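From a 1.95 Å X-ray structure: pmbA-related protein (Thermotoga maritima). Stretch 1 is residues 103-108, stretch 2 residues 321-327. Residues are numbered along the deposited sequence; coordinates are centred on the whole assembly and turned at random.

Stretch 1 103-108: KEYFFE
Stretch 2 321-327: NLKTARK

A carbonyl oxygen in the first turn of a helix, though already used within the helix, can accept a second, weaker hydrogen bond from outside, and the pmbA-related protein of Thermotoga maritima illustrates how an extended segment can combine such a bond with apolar packing. Residues 103-108 form no regular helix or strand; from Glu-104 to Glu-108 the backbone is extended, with phi/psi near -79/155, -153/165, -100/156, -87/135 and -81/159. Residues 322-327 are helical, phi -57 to -77 and psi -37 to -48, and the helix continues later in the chain. The register is set by Glu-104 CA to Lys-323 CA, 6.4 Å, and Tyr-105 CA to Leu-322 CA, 7.3 Å. In all, 330 Å² is buried between the two stretches, both sides summed.

The helix start is fixed within its own stretch. Asn-321 (phi/psi -112/-179, chi1 59°, chi2 24°) is the N-cap: its OD1 accepts from Thr-324 N at 2.9 Å, satisfying an amide that lacks a helical carbonyl partner. Reciprocally, Thr-324 OG1 (chi1 p) accepts from Asn-321 N at 3.1 Å. Backbone bonds follow, Ala-325 N to Asn-321 O at 3.0 Å, Arg-326 N to Leu-322 O at 2.9 Å and Lys-327 N to Lys-323 O at 2.9 Å.

One polar bond crosses between the stretches. Tyr-105 starts sideways, but chi1 58° (p) directs its ring end to the helix, and chi2 -78° sets the tilt of the ring plane; OH donates a weak hydrogen bond to Leu-322 O at 2.6 Å. That carbonyl thus serves both the tyrosine and the amide of Arg-326. Tyrosine suits the site because its long, flat side chain carries a hydroxyl to the backbone while its ring supplies apolar surface. At the ring edge, Arg-326 CB lies 3.1 Å from Tyr-105 OH; Arg-326 has chi1 155° and is modelled only to CG.

Apolar packing centres on Leu-322, which is buried and points toward the other stretch in the mt rotamer (-68°, 176°). Its CB meets Tyr-105 CZ at 3.7 Å, CD2 approaches Phe-107 CD1 at 4.1 Å, and CD1 lies 3.9 Å from Phe-107 N. From CB to its two methyls, Leu-322 thus covers Tyr-105, Phe-107 and the backbone between them. Phe-107 points sideways (chi1 -161°, chi2 64°), whereas buried Phe-106 points away (chi1 -67°, chi2 -21°) and touches Leu-322 through its backbone alone, Phe-106 C to Leu-322 CD1 at 4.2 Å.

At the periphery, Glu-104 (mm, chi3 -31°) starts away, but its end returns, placing OE2 4.1 Å from Lys-323 CD. Lys-323 is extended (166°, 163°) and modelled only to CD.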

# COMPACT_ATOMS: atom_id res chain seq x y z
N LYS A 103 26.48 18.20 4.51
CA LYS A 103 25.55 17.14 4.90
C LYS A 103 25.65 15.90 3.98
O LYS A 103 26.30 14.93 4.35
CB LYS A 103 24.10 17.66 4.95
CG LYS A 103 23.95 19.07 5.52
CD LYS A 103 22.51 19.61 5.37
CE LYS A 103 21.94 20.08 6.71
NZ LYS A 103 20.47 20.24 6.64
N GLU A 104 25.01 15.91 2.80
CA GLU A 104 24.94 14.68 1.97
C GLU A 104 26.23 14.43 1.19
O GLU A 104 26.98 15.35 0.84
CB GLU A 104 23.79 14.72 0.94
CG GLU A 104 22.34 14.92 1.48
CD GLU A 104 21.68 13.64 1.94
OE1 GLU A 104 21.98 12.56 1.37
OE2 GLU A 104 20.87 13.71 2.89
N TYR A 105 26.45 13.16 0.85
CA TYR A 105 27.49 12.86 -0.13
C TYR A 105 27.26 11.57 -0.92
O TYR A 105 26.36 10.76 -0.63
CB TYR A 105 28.87 12.88 0.53
CG TYR A 105 29.01 11.94 1.65
CD1 TYR A 105 28.47 12.24 2.89
CD2 TYR A 105 29.68 10.73 1.47
CE1 TYR A 105 28.59 11.35 3.94
CE2 TYR A 105 29.83 9.83 2.50
CZ TYR A 105 29.28 10.14 3.74
OH TYR A 105 29.43 9.22 4.76
N PHE A 106 28.03 11.47 -2.00
CA PHE A 106 28.04 10.29 -2.85
C PHE A 106 29.26 9.42 -2.52
O PHE A 106 30.28 9.92 -2.04
CB PHE A 106 28.15 10.67 -4.32
CG PHE A 106 26.95 11.41 -4.89
CD1 PHE A 106 25.68 11.35 -4.29
CD2 PHE A 106 27.09 12.13 -6.08
CE1 PHE A 106 24.57 12.02 -4.89
CE2 PHE A 106 26.00 12.81 -6.67
CZ PHE A 106 24.73 12.75 -6.05
N PHE A 107 29.12 8.15 -2.84
CA PHE A 107 30.14 7.16 -2.71
C PHE A 107 31.02 7.12 -3.96
O PHE A 107 30.54 7.14 -5.10
CB PHE A 107 29.51 5.78 -2.45
CG PHE A 107 30.46 4.78 -1.87
CD1 PHE A 107 31.00 4.99 -0.62
CD2 PHE A 107 30.79 3.63 -2.55
CE1 PHE A 107 31.86 4.04 -0.05
CE2 PHE A 107 31.68 2.69 -1.99
CZ PHE A 107 32.19 2.90 -0.74
N GLU A 108 32.32 7.05 -3.73
CA GLU A 108 33.31 7.03 -4.80
C GLU A 108 33.51 5.66 -5.41
O GLU A 108 33.23 4.64 -4.81
CB GLU A 108 34.66 7.50 -4.23
CG GLU A 108 34.67 8.93 -3.82
CD GLU A 108 36.01 9.36 -3.28
OE1 GLU A 108 36.28 9.04 -2.09
OE2 GLU A 108 36.79 9.98 -4.04
N ASN A 321 23.56 4.14 6.74
CA ASN A 321 23.71 4.71 5.43
C ASN A 321 24.90 5.68 5.48
O ASN A 321 25.56 5.79 6.51
CB ASN A 321 22.41 5.32 4.93
CG ASN A 321 21.86 6.43 5.81
OD1 ASN A 321 22.58 7.10 6.58
ND2 ASN A 321 20.56 6.69 5.65
N LEU A 322 25.21 6.34 4.37
CA LEU A 322 26.38 7.22 4.33
C LEU A 322 26.24 8.35 5.36
O LEU A 322 27.21 8.68 6.05
CB LEU A 322 26.59 7.79 2.92
CG LEU A 322 27.01 6.76 1.85
CD1 LEU A 322 27.12 7.38 0.45
CD2 LEU A 322 28.31 6.11 2.24
N LYS A 323 25.03 8.91 5.48
CA LYS A 323 24.78 10.04 6.38
C LYS A 323 25.02 9.65 7.83
O LYS A 323 25.68 10.38 8.58
CB LYS A 323 23.35 10.55 6.16
CG LYS A 323 22.78 11.50 7.20
CD LYS A 323 21.56 12.24 6.65
N THR A 324 24.52 8.48 8.25
CA THR A 324 24.63 8.12 9.67
C THR A 324 26.05 7.67 9.97
O THR A 324 26.61 8.00 11.03
CB THR A 324 23.62 7.04 10.09
OG1 THR A 324 23.89 5.87 9.35
CG2 THR A 324 22.23 7.47 9.81
N ALA A 325 26.68 6.96 9.03
CA ALA A 325 28.10 6.61 9.23
C ALA A 325 28.98 7.86 9.38
O ALA A 325 29.84 7.94 10.27
CB ALA A 325 28.60 5.71 8.11
N ARG A 326 28.77 8.85 8.51
CA ARG A 326 29.57 10.05 8.55
C ARG A 326 29.29 10.74 9.89
O ARG A 326 30.23 11.08 10.58
CB ARG A 326 29.29 10.95 7.34
CG ARG A 326 29.56 12.45 7.50
N LYS A 327 28.01 10.91 10.25
CA LYS A 327 27.61 11.51 11.53
C LYS A 327 28.20 10.80 12.74
O LYS A 327 28.69 11.47 13.64
CB LYS A 327 26.09 11.57 11.68